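Local coordinates for protein gene product PA4716 (PDB 1U0K) that is of unknown function but probably acts as an isomerase, possibly an epimerase, of the PhzF family, at residues R62-I65 / E70-P73; A84-L89 / Q96-H101; P156-S161 / V233-A238; R208-D211 / V216-V219. All coordinates share one frame; numbering follows the deposited sequence.

Interaction 1 of 4, residues R62-I65 / E70-P73; sequences RARI and EELP
Glu71 and Arg64 reach each other through an extended and a folded chain. In Glu71, CG is anti to the backbone N (chi1 -171°) and the chain runs straight on, while the Arg64 chain bends at chi2 and chi3, so that its guanidinium turns side-on to the carboxylate. Arg64 NE meets Glu71 OE2 at 2.7 Å, and Arg64 NH2 meets Glu71 OE1 at 3.0 Å in an almost straight bond. Both oxygens lie in the guanidinium plane, but the carboxylate is rotated 36° against it, and both donors sit well out of the carboxylate plane, OE1 being met on its syn side. A water carries the pairing back to the strand: it donates to Glu71 OE2 and accepts from Ile65 N at 2.9 Å. Beside it, Leu72 N donates to Ile65 O over 2.9 Å, and Glu71 CG packs on that same carbonyl oxygen at 3.3 Å. Strand 60-67 is thereby tied to the loop that leads into helix 78-90. Long, flexible side chains suit the polar side of this link, whereas the branched Ile65 turns to the interior, against Ile50 and the predicted active-site Glu48. Arg64 has a second acid, Asp34, at NH1. With two acids bound through different nitrogens, the guanidinium should have little freedom to rotate, and its positive charge would probably favour the ionised form of Glu71.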
loop_
_atom_site.group_PDB
_atom_site.type_symbol
_atom_site.label_atom_id
_atom_site.label_comp_id
_atom_site.label_asym_id
_atom_site.label_seq_id
_atom_site.Cartn_x
_atom_site.Cartn_y
_atom_site.Cartn_z
ATOM N N ARG A 62 25.254 4.971 -2.864
ATOM C CA ARG A 62 24.768 4.033 -1.871
ATOM C C ARG A 62 23.250 4.010 -1.954
ATOM O O ARG A 62 22.617 5.013 -2.296
ATOM C CB ARG A 62 25.216 4.417 -0.472
ATOM C CG ARG A 62 26.723 4.386 -0.271
ATOM C CD ARG A 62 27.140 4.767 1.139
ATOM N NE ARG A 62 27.042 6.210 1.365
ATOM C CZ ARG A 62 26.603 6.790 2.482
ATOM N NH1 ARG A 62 26.193 6.070 3.528
ATOM N NH2 ARG A 62 26.572 8.117 2.559
ATOM N N ALA A 63 22.682 2.863 -1.644
ATOM C CA ALA A 63 21.235 2.686 -1.696
ATOM C C ALA A 63 20.714 2.032 -0.427
ATOM O O ALA A 63 21.398 1.232 0.212
ATOM C CB ALA A 63 20.874 1.881 -2.877
ATOM N N ARG A 64 19.487 2.388 -0.072
ATOM C CA ARG A 64 18.782 1.774 1.036
ATOM C C ARG A 64 17.393 1.421 0.503
ATOM O O ARG A 64 16.724 2.273 -0.088
ATOM C CB ARG A 64 18.652 2.737 2.219
ATOM C CG ARG A 64 19.950 3.350 2.755
ATOM C CD ARG A 64 20.753 2.439 3.634
ATOM N NE ARG A 64 20.081 2.037 4.869
ATOM C CZ ARG A 64 20.025 2.742 5.989
ATOM N NH1 ARG A 64 20.552 3.954 6.081
ATOM N NH2 ARG A 64 19.411 2.217 7.038
ATOM N N ILE A 65 16.991 0.168 0.682
ATOM C CA ILE A 65 15.703 -0.328 0.203
ATOM C C ILE A 65 14.846 -0.741 1.377
ATOM O O ILE A 65 15.300 -1.464 2.258
ATOM C CB ILE A 65 15.881 -1.534 -0.747
ATOM C CG1 ILE A 65 16.701 -1.160 -1.981
ATOM C CG2 ILE A 65 14.533 -2.076 -1.161
ATOM C CD1 ILE A 65 17.176 -2.359 -2.786
ATOM N N GLU A 70 10.097 -3.414 6.806
ATOM C CA GLU A 70 11.491 -3.411 7.256
ATOM C C GLU A 70 12.446 -3.007 6.137
ATOM O O GLU A 70 12.074 -2.982 4.972
ATOM C CB GLU A 70 11.864 -4.828 7.716
ATOM C CG GLU A 70 11.904 -5.835 6.560
ATOM C CD GLU A 70 11.716 -7.277 6.991
ATOM O OE1 GLU A 70 11.147 -8.081 6.195
ATOM O OE2 GLU A 70 12.148 -7.594 8.120
ATOM N N GLU A 71 13.700 -2.763 6.497
ATOM C CA GLU A 71 14.755 -2.604 5.510
ATOM C C GLU A 71 15.155 -3.965 4.924
ATOM O O GLU A 71 15.235 -4.955 5.652
ATOM C CB GLU A 71 15.969 -1.911 6.130
ATOM C CG GLU A 71 16.992 -1.547 5.079
ATOM C CD GLU A 71 18.174 -0.780 5.622
ATOM O OE1 GLU A 71 18.190 -0.478 6.833
ATOM O OE2 GLU A 71 19.069 -0.479 4.813
ATOM N N LEU A 72 15.396 -3.995 3.617
ATOM C CA LEU A 72 15.898 -5.156 2.882
ATOM C C LEU A 72 17.121 -4.732 2.070
ATOM O O LEU A 72 16.998 -4.380 0.886
ATOM C CB LEU A 72 14.831 -5.684 1.914
ATOM C CG LEU A 72 13.633 -6.416 2.516
ATOM C CD1 LEU A 72 12.780 -6.934 1.392
ATOM C CD2 LEU A 72 14.054 -7.546 3.431
ATOM N N PRO A 73 18.293 -4.751 2.679
ATOM C CA PRO A 73 19.536 -4.363 1.989
ATOM C C PRO A 73 20.106 -5.390 0.975
ATOM O O PRO A 73 21.304 -5.645 0.976
ATOM C CB PRO A 73 20.500 -4.128 3.161
ATOM C CG PRO A 73 20.055 -5.114 4.185
ATOM C CD PRO A 73 18.540 -5.109 4.088
HETATM O O HOH W 1 18.909 -1.317 2.316
#

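Interaction 2 of 4, residues A84-L89 / Q96-H101; sequences ALLHHL and QHWTLH
Leu86 lays its CB over one face of the Trp98 indole, 3.6 Å from the centroid of the six-membered ring and only 9° off the ring normal, a CH-pi contact. The leucine chain then continues past the ring: CD1 reaches Trp98 CE3 at 3.9 Å and, farther on, Leu100 CD2 at 4.3 Å. The indole also reaches the helix backbone, Trp98 CZ2 lying 3.5 Å from His87 N. A large flat residue suits this place, since it bridges the gap between helix and strand, where the axes of segments 84-89 and 96-101 approach to 9.3 Å.

A second CH-pi contact lies beside the first, with the aromatic partner now on the helix. Gln96 CG sits over the centre of the His87 imidazole, 3.4 Å from its centroid. The glutamine chain bends at chi2, and its amide stands steeply to the imidazole, the planes 69° apart; Arg59 binds the amide oxygen OE1 and Asn94 O accepts from NE2. Trp98 NE1 is likewise satisfied, by Ser111 OG.

The contact thus closes the beta-alpha-beta unit of strand 60-67, helix 78-90 and strand 96-101. Segment 84-89 packs across segment 96-101 at 126° between their directions, while Leu85 and Leu89 of the helix turn to Trp8 on strand 6-12 and its Ala84 touches Val274 on strand 267-282.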
loop_
_atom_site.group_PDB
_atom_site.type_symbol
_atom_site.label_atom_id
_atom_site.label_comp_id
_atom_site.label_asym_id
_atom_site.label_seq_id
_atom_site.Cartn_x
_atom_site.Cartn_y
_atom_site.Cartn_z
ATOM N N ALA A 84 17.417 3.587 -14.052
ATOM C CA ALA A 84 16.658 4.302 -15.063
ATOM C C ALA A 84 16.535 5.785 -14.717
ATOM O O ALA A 84 16.697 6.650 -15.584
ATOM C CB ALA A 84 15.285 3.682 -15.223
ATOM N N LEU A 85 16.258 6.071 -13.447
ATOM C CA LEU A 85 16.123 7.440 -12.998
ATOM C C LEU A 85 17.453 8.172 -13.117
ATOM O O LEU A 85 17.482 9.306 -13.570
ATOM C CB LEU A 85 15.573 7.525 -11.565
ATOM C CG LEU A 85 15.520 8.963 -11.040
ATOM C CD1 LEU A 85 14.526 9.794 -11.849
ATOM C CD2 LEU A 85 15.204 9.013 -9.575
ATOM N N LEU A 86 18.552 7.529 -12.726
ATOM C CA LEU A 86 19.865 8.165 -12.836
ATOM C C LEU A 86 20.201 8.503 -14.290
ATOM O O LEU A 86 20.798 9.536 -14.550
ATOM C CB LEU A 86 20.943 7.282 -12.218
ATOM C CG LEU A 86 20.851 7.134 -10.701
ATOM C CD1 LEU A 86 21.819 6.066 -10.225
ATOM C CD2 LEU A 86 21.137 8.428 -9.981
ATOM N N HIS A 87 19.802 7.642 -15.216
ATOM C CA HIS A 87 19.983 7.881 -16.659
ATOM C C HIS A 87 19.151 9.089 -17.089
ATOM O O HIS A 87 19.637 9.976 -17.796
ATOM C CB HIS A 87 19.565 6.631 -17.429
ATOM C CG HIS A 87 20.102 6.531 -18.827
ATOM N ND1 HIS A 87 20.247 7.609 -19.673
ATOM C CD2 HIS A 87 20.484 5.444 -19.537
ATOM C CE1 HIS A 87 20.714 7.185 -20.838
ATOM N NE2 HIS A 87 20.869 5.876 -20.777
ATOM N N HIS A 88 17.907 9.144 -16.635
ATOM C CA HIS A 88 17.040 10.302 -16.909
ATOM C C HIS A 88 17.653 11.626 -16.424
ATOM O O HIS A 88 17.653 12.622 -17.150
ATOM C CB HIS A 88 15.664 10.077 -16.262
ATOM C CG HIS A 88 14.760 11.268 -16.327
ATOM N ND1 HIS A 88 14.248 11.752 -17.512
ATOM C CD2 HIS A 88 14.289 12.077 -15.353
ATOM C CE1 HIS A 88 13.489 12.804 -17.259
ATOM N NE2 HIS A 88 13.504 13.029 -15.959
ATOM N N LEU A 89 18.196 11.627 -15.212
ATOM C CA LEU A 89 18.789 12.821 -14.618
ATOM C C LEU A 89 20.100 13.230 -15.295
ATOM O O LEU A 89 20.345 14.414 -15.484
ATOM C CB LEU A 89 19.013 12.620 -13.118
ATOM C CG LEU A 89 17.723 12.474 -12.306
ATOM C CD1 LEU A 89 18.063 12.097 -10.864
ATOM C CD2 LEU A 89 16.886 13.738 -12.356
ATOM N N GLN A 96 24.490 3.644 -20.339
ATOM C CA GLN A 96 25.094 4.184 -19.129
ATOM C C GLN A 96 25.342 3.039 -18.162
ATOM O O GLN A 96 24.573 2.078 -18.135
ATOM C CB GLN A 96 24.159 5.208 -18.483
ATOM C CG GLN A 96 23.783 6.369 -19.387
ATOM C CD GLN A 96 24.960 7.256 -19.736
ATOM O OE1 GLN A 96 25.740 7.589 -18.824
ATOM N NE2 GLN A 96 25.117 7.620 -20.928
ATOM N N HIS A 97 26.417 3.152 -17.387
ATOM C CA HIS A 97 26.783 2.180 -16.370
ATOM C C HIS A 97 26.774 2.828 -14.989
ATOM O O HIS A 97 27.131 3.989 -14.834
ATOM C CB HIS A 97 28.164 1.591 -16.668
ATOM C CG HIS A 97 28.225 0.847 -17.961
ATOM N ND1 HIS A 97 28.371 1.479 -19.176
ATOM C CD2 HIS A 97 28.160 -0.478 -18.228
ATOM C CE1 HIS A 97 28.391 0.574 -20.138
ATOM N NE2 HIS A 97 28.266 -0.621 -19.590
ATOM N N TRP A 98 26.338 2.059 -13.997
ATOM C CA TRP A 98 26.120 2.530 -12.635
ATOM C C TRP A 98 26.595 1.479 -11.654
ATOM O O TRP A 98 26.597 0.293 -11.963
ATOM C CB TRP A 98 24.622 2.772 -12.386
ATOM C CG TRP A 98 23.968 3.540 -13.451
ATOM C CD1 TRP A 98 23.188 3.058 -14.461
ATOM C CD2 TRP A 98 24.036 4.956 -13.635
ATOM N NE1 TRP A 98 22.773 4.091 -15.262
ATOM C CE2 TRP A 98 23.273 5.268 -14.775
ATOM C CE3 TRP A 98 24.662 5.998 -12.944
ATOM C CZ2 TRP A 98 23.135 6.576 -15.251
ATOM C CZ3 TRP A 98 24.528 7.295 -13.426
ATOM C CH2 TRP A 98 23.769 7.567 -14.560
ATOM N N THR A 99 26.985 1.912 -10.465
ATOM C CA THR A 99 27.257 1.005 -9.360
ATOM C C THR A 99 26.429 1.440 -8.175
ATOM O O THR A 99 26.513 2.589 -7.741
ATOM C CB THR A 99 28.741 1.030 -8.992
ATOM O OG1 THR A 99 29.519 0.674 -10.145
ATOM C CG2 THR A 99 29.061 -0.033 -7.942
ATOM N N LEU A 100 25.616 0.534 -7.650
ATOM C CA LEU A 100 24.839 0.818 -6.455
ATOM C C LEU A 100 25.340 -0.023 -5.286
ATOM O O LEU A 100 25.463 -1.234 -5.395
ATOM C CB LEU A 100 23.343 0.591 -6.714
ATOM C CG LEU A 100 22.747 1.492 -7.793
ATOM C CD1 LEU A 100 21.283 1.137 -8.020
ATOM C CD2 LEU A 100 22.890 2.964 -7.441
ATOM N N HIS A 101 25.621 0.635 -4.170
ATOM C CA HIS A 101 26.193 -0.025 -3.004
ATOM C C HIS A 101 25.125 -0.250 -1.953
ATOM O O HIS A 101 24.559 0.695 -1.426
ATOM C CB HIS A 101 27.335 0.818 -2.427
ATOM C CG HIS A 101 28.524 0.887 -3.325
ATOM N ND1 HIS A 101 29.414 -0.159 -3.461
ATOM C CD2 HIS A 101 28.958 1.863 -4.153
ATOM C CE1 HIS A 101 30.348 0.177 -4.336
ATOM N NE2 HIS A 101 30.095 1.399 -4.770
#

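Interaction 3 of 4, residues P156-S161 / V233-A238; sequences PPRVVS and VEYGLA
The phenol ring of Tyr235 has Pro156 over one face and meets Arg158 at its edge. Pro156 CG rests 3.5 Å from Tyr235 CE2 and 3.7 Å from CZ, so the pyrrolidine lies near the hydroxyl end of the ring; its compact, rigid CH2 groups suit such a flat partner. Over the opposite face sits CG of the preceding Glu234, offset toward the rim. The guanidinium of Arg158 stands nearly upright to the phenol, the planes 80° apart, and receives the hydroxyl at its own edge. Here NH1 of Arg158 donates to Tyr235 OH at 3.2 Å, nearly straight at 172° and in the guanidinium plane, while Arg158 CD lies beside the same oxygen at 3.1 Å. With CD already beside the hydroxyl, a bend at chi3 (82°) brings NH1 back to the same oxygen. The other amino group, NH2, binds Gly130 O, so the arginine spans from the tyrosine to the backbone just beyond strand 117-129.

Tyr235 is placed at the very end of helix 222-234, where the chain leaves helical geometry. The end is a Schellman motif: Gly236, with positive phi, is its C-prime residue, Leu237 N bonds to Leu232 O, and a weaker bond joins Gly236 N to Val233 O. Glycine is well suited to such a phi because it lacks a CB.

In 156-161, Pro156 leads into strand 158-161, which pairs with strands 117-129 and 166-170. Tyr231, one turn before Tyr235, bonds through its hydroxyl to Pro156 O, and its ring meets that of Tyr235.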
loop_
_atom_site.group_PDB
_atom_site.type_symbol
_atom_site.label_atom_id
_atom_site.label_comp_id
_atom_site.label_asym_id
_atom_site.label_seq_id
_atom_site.Cartn_x
_atom_site.Cartn_y
_atom_site.Cartn_z
ATOM N N PRO A 156 13.417 -30.407 -6.280
ATOM C CA PRO A 156 13.582 -30.198 -4.844
ATOM C C PRO A 156 13.325 -28.743 -4.457
ATOM O O PRO A 156 13.911 -27.849 -5.073
ATOM C CB PRO A 156 15.045 -30.584 -4.599
ATOM C CG PRO A 156 15.734 -30.378 -5.924
ATOM C CD PRO A 156 14.704 -30.616 -6.967
ATOM N N PRO A 157 12.446 -28.494 -3.490
ATOM C CA PRO A 157 12.433 -27.179 -2.853
ATOM C C PRO A 157 13.827 -26.893 -2.329
ATOM O O PRO A 157 14.484 -27.783 -1.780
ATOM C CB PRO A 157 11.418 -27.346 -1.720
ATOM C CG PRO A 157 10.499 -28.397 -2.222
ATOM C CD PRO A 157 11.404 -29.374 -2.931
ATOM N N ARG A 158 14.305 -25.677 -2.555
ATOM C CA ARG A 158 15.597 -25.272 -2.044
ATOM C C ARG A 158 15.654 -23.798 -1.758
ATOM O O ARG A 158 14.961 -23.019 -2.383
ATOM C CB ARG A 158 16.697 -25.629 -3.030
ATOM C CG ARG A 158 17.139 -27.051 -2.841
ATOM C CD ARG A 158 18.451 -27.324 -3.358
ATOM N NE ARG A 158 19.537 -26.954 -2.466
ATOM C CZ ARG A 158 20.798 -27.036 -2.844
ATOM N NH1 ARG A 158 21.080 -27.456 -4.070
ATOM N NH2 ARG A 158 21.781 -26.713 -2.028
ATOM N N VAL A 159 16.496 -23.448 -0.802
ATOM C CA VAL A 159 16.755 -22.054 -0.486
ATOM C C VAL A 159 17.820 -21.586 -1.465
ATOM O O VAL A 159 18.886 -22.184 -1.556
ATOM C CB VAL A 159 17.227 -21.890 0.955
ATOM C CG1 VAL A 159 17.524 -20.411 1.269
ATOM C CG2 VAL A 159 16.175 -22.446 1.910
ATOM N N VAL A 160 17.514 -20.537 -2.222
ATOM C CA VAL A 160 18.438 -19.980 -3.208
ATOM C C VAL A 160 18.469 -18.467 -3.014
ATOM O O VAL A 160 17.434 -17.855 -2.735
ATOM C CB VAL A 160 18.022 -20.331 -4.647
ATOM C CG1 VAL A 160 19.087 -19.888 -5.636
ATOM C CG2 VAL A 160 17.780 -21.854 -4.793
ATOM N N SER A 161 19.650 -17.870 -3.162
ATOM C CA SER A 161 19.864 -16.475 -2.770
ATOM C C SER A 161 20.891 -15.768 -3.646
ATOM O O SER A 161 21.934 -16.325 -3.975
ATOM C CB SER A 161 20.354 -16.427 -1.327
ATOM O OG SER A 161 20.387 -15.095 -0.836
ATOM N N VAL A 233 18.315 -23.159 -14.219
ATOM C CA VAL A 233 19.516 -23.537 -14.958
ATOM C C VAL A 233 20.277 -24.678 -14.257
ATOM O O VAL A 233 20.801 -25.579 -14.917
ATOM C CB VAL A 233 20.407 -22.289 -15.193
ATOM C CG1 VAL A 233 21.797 -22.661 -15.659
ATOM C CG2 VAL A 233 19.738 -21.380 -16.207
ATOM N N GLU A 234 20.319 -24.639 -12.930
ATOM C CA GLU A 234 21.013 -25.651 -12.128
ATOM C C GLU A 234 20.382 -27.040 -12.298
ATOM O O GLU A 234 21.093 -28.051 -12.347
ATOM C CB GLU A 234 21.010 -25.237 -10.649
ATOM C CG GLU A 234 21.538 -26.275 -9.663
ATOM C CD GLU A 234 22.974 -26.674 -9.933
ATOM O OE1 GLU A 234 23.852 -25.784 -9.961
ATOM O OE2 GLU A 234 23.224 -27.889 -10.114
ATOM N N TYR A 235 19.058 -27.079 -12.412
ATOM C CA TYR A 235 18.318 -28.339 -12.489
ATOM C C TYR A 235 17.927 -28.684 -13.932
ATOM O O TYR A 235 17.058 -29.523 -14.165
ATOM C CB TYR A 235 17.110 -28.300 -11.534
ATOM C CG TYR A 235 17.557 -28.349 -10.090
ATOM C CD1 TYR A 235 17.678 -27.189 -9.332
ATOM C CD2 TYR A 235 17.917 -29.561 -9.495
ATOM C CE1 TYR A 235 18.120 -27.232 -8.019
ATOM C CE2 TYR A 235 18.359 -29.615 -8.183
ATOM C CZ TYR A 235 18.459 -28.452 -7.448
ATOM O OH TYR A 235 18.895 -28.507 -6.146
ATOM N N GLY A 236 18.592 -28.041 -14.891
ATOM C CA GLY A 236 18.456 -28.380 -16.298
ATOM C C GLY A 236 17.113 -28.044 -16.912
ATOM O O GLY A 236 16.706 -28.653 -17.897
ATOM N N LEU A 237 16.418 -27.077 -16.319
ATOM C CA LEU A 237 15.090 -26.673 -16.759
ATOM C C LEU A 237 15.134 -25.414 -17.624
ATOM O O LEU A 237 14.124 -25.035 -18.203
ATOM C CB LEU A 237 14.194 -26.445 -15.543
ATOM C CG LEU A 237 13.915 -27.699 -14.710
ATOM C CD1 LEU A 237 13.562 -27.338 -13.277
ATOM C CD2 LEU A 237 12.808 -28.525 -15.341
ATOM N N ALA A 238 16.297 -24.768 -17.677
ATOM C CA ALA A 238 16.555 -23.674 -18.610
ATOM C C ALA A 238 18.023 -23.682 -19.049
ATOM O O ALA A 238 18.904 -24.160 -18.328
ATOM C CB ALA A 238 16.186 -22.324 -17.978
#

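Interaction 4 of 4, residues R208-D211 / V216-V219; sequences RTWD and VEDV
Arg208 grips the carboxylate of Glu217 side-on with two nitrogens, NE to OE2 and NH2 to OE1, each at 3.0 Å. Both oxygens are approached from above the carboxylate plane, which is turned 31° from the guanidinium. A water joins the pair to the backbone: it donates to Glu217 OE2 and Asp218 O and accepts from Thr209 N. The buried acid is thus held by charge and water; the arginine's NH1 binds Leu176 O.

Two backbone bonds, Asp218 N to Thr209 O and Asp211 N to Val216 O, each 3.0 Å, flank the single beta bridge between Trp210 and Glu217, within the loop from strand 206-208 to helix 222-234. Asp211 CG lies between its backbone N and carbonyl carbon (chi1 62°), bringing the short carboxylate to Val216 N, which bonds OD2 at 3.2 Å; OD1 takes Leu215 N.

The long, extended Glu217 suits its place, lying with CG over one face of the Trp210 indole, 3.9 Å from the five-membered ring centroid, while reaching Arg208. Thr209 CG2 and Asp218 CB run side by side at 4.0 Å. Asp218 bonds to Thr221 and Asn21 and lies near the predicted active-site Glu48; Val216 packs on Arg45 of the second subunit.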
loop_
_atom_site.group_PDB
_atom_site.type_symbol
_atom_site.label_atom_id
_atom_site.label_comp_id
_atom_site.label_asym_id
_atom_site.label_seq_id
_atom_site.Cartn_x
_atom_site.Cartn_y
_atom_site.Cartn_z
ATOM N N ARG A 208 4.788 -16.729 -7.686
ATOM C CA ARG A 208 3.965 -15.917 -6.796
ATOM C C ARG A 208 4.670 -15.740 -5.464
ATOM O O ARG A 208 5.271 -16.668 -4.941
ATOM C CB ARG A 208 2.613 -16.584 -6.557
ATOM C CG ARG A 208 1.681 -16.518 -7.748
ATOM C CD ARG A 208 0.257 -16.963 -7.437
ATOM N NE ARG A 208 -0.521 -15.925 -6.770
ATOM C CZ ARG A 208 -1.823 -16.008 -6.497
ATOM N NH1 ARG A 208 -2.523 -17.090 -6.820
ATOM N NH2 ARG A 208 -2.432 -15.009 -5.892
ATOM N N THR A 209 4.584 -14.535 -4.914
ATOM C CA THR A 209 5.183 -14.255 -3.614
ATOM C C THR A 209 4.485 -13.071 -2.945
ATOM O O THR A 209 3.944 -12.194 -3.618
ATOM C CB THR A 209 6.701 -14.018 -3.778
ATOM O OG1 THR A 209 7.375 -14.162 -2.518
ATOM C CG2 THR A 209 7.020 -12.593 -4.248
ATOM N N TRP A 210 4.518 -13.071 -1.618
ATOM C CA TRP A 210 3.772 -12.121 -0.793
ATOM C C TRP A 210 4.691 -11.504 0.246
ATOM O O TRP A 210 5.826 -11.949 0.429
ATOM C CB TRP A 210 2.643 -12.851 -0.058
ATOM C CG TRP A 210 1.498 -13.298 -0.921
ATOM C CD1 TRP A 210 0.326 -12.632 -1.134
ATOM C CD2 TRP A 210 1.407 -14.516 -1.671
ATOM N NE1 TRP A 210 -0.486 -13.355 -1.974
ATOM C CE2 TRP A 210 0.152 -14.515 -2.321
ATOM C CE3 TRP A 210 2.262 -15.608 -1.866
ATOM C CZ2 TRP A 210 -0.267 -15.564 -3.151
ATOM C CZ3 TRP A 210 1.841 -16.653 -2.694
ATOM C CH2 TRP A 210 0.589 -16.615 -3.323
ATOM N N ASP A 211 4.183 -10.495 0.948
ATOM C CA ASP A 211 4.815 -10.072 2.194
ATOM C C ASP A 211 4.756 -11.233 3.198
ATOM O O ASP A 211 4.160 -12.274 2.920
ATOM C CB ASP A 211 4.177 -8.785 2.754
ATOM C CG ASP A 211 2.700 -8.936 3.098
ATOM O OD1 ASP A 211 2.241 -10.051 3.412
ATOM O OD2 ASP A 211 1.918 -7.959 3.104
ATOM N N VAL A 216 -0.337 -8.866 1.083
ATOM C CA VAL A 216 -0.065 -8.078 -0.113
ATOM C C VAL A 216 0.858 -8.888 -1.019
ATOM O O VAL A 216 1.935 -9.303 -0.610
ATOM C CB VAL A 216 0.588 -6.721 0.230
ATOM C CG1 VAL A 216 0.770 -5.873 -1.026
ATOM C CG2 VAL A 216 -0.248 -5.963 1.254
ATOM N N GLU A 217 0.422 -9.124 -2.251
ATOM C CA GLU A 217 1.200 -9.896 -3.207
ATOM C C GLU A 217 2.086 -8.948 -3.992
ATOM O O GLU A 217 1.644 -7.879 -4.399
ATOM C CB GLU A 217 0.268 -10.668 -4.150
ATOM C CG GLU A 217 0.980 -11.713 -4.995
ATOM C CD GLU A 217 0.058 -12.435 -5.962
ATOM O OE1 GLU A 217 -1.176 -12.332 -5.794
ATOM O OE2 GLU A 217 0.574 -13.100 -6.891
ATOM N N ASP A 218 3.343 -9.339 -4.202
ATOM C CA ASP A 218 4.280 -8.527 -4.965
ATOM C C ASP A 218 4.050 -8.799 -6.444
ATOM O O ASP A 218 3.884 -9.947 -6.837
ATOM C CB ASP A 218 5.720 -8.876 -4.562
ATOM C CG ASP A 218 6.750 -7.836 -5.011
ATOM O OD1 ASP A 218 6.404 -6.657 -5.257
ATOM O OD2 ASP A 218 7.964 -8.125 -5.118
ATOM N N VAL A 219 4.042 -7.742 -7.247
ATOM C CA VAL A 219 3.797 -7.834 -8.688
ATOM C C VAL A 219 4.940 -8.559 -9.413
ATOM O O VAL A 219 4.699 -9.423 -10.249
ATOM C CB VAL A 219 3.602 -6.427 -9.306
ATOM C CG1 VAL A 219 3.504 -6.494 -10.826
ATOM C CG2 VAL A 219 2.364 -5.734 -8.705
HETATM O O HOH W 2 3.234 -12.596 -7.060
#

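In the fold
Along the chain, interactions 1 and 2 come first and in series; interaction 3 joins segments separated by 71 residues, and interaction 4 is nested between them. Interactions 1 and 2 are neighbours, their centres 17 Å apart: strands 60-67 and 96-101 pair, and helix 78-90 connects them. Interactions 1 and 4 do not touch, yet both approach the predicted active-site Glu48, through Ile65 and Asp218, with centres about 18 Å apart. Two local contacts from distant parts of the sequence therefore probably border the catalytic region. Interactions 2 and 3, centres 31 Å apart, lie away from it; the former joins a helix to a strand, the latter the end of helix 222-234 to the start of strand 158-161.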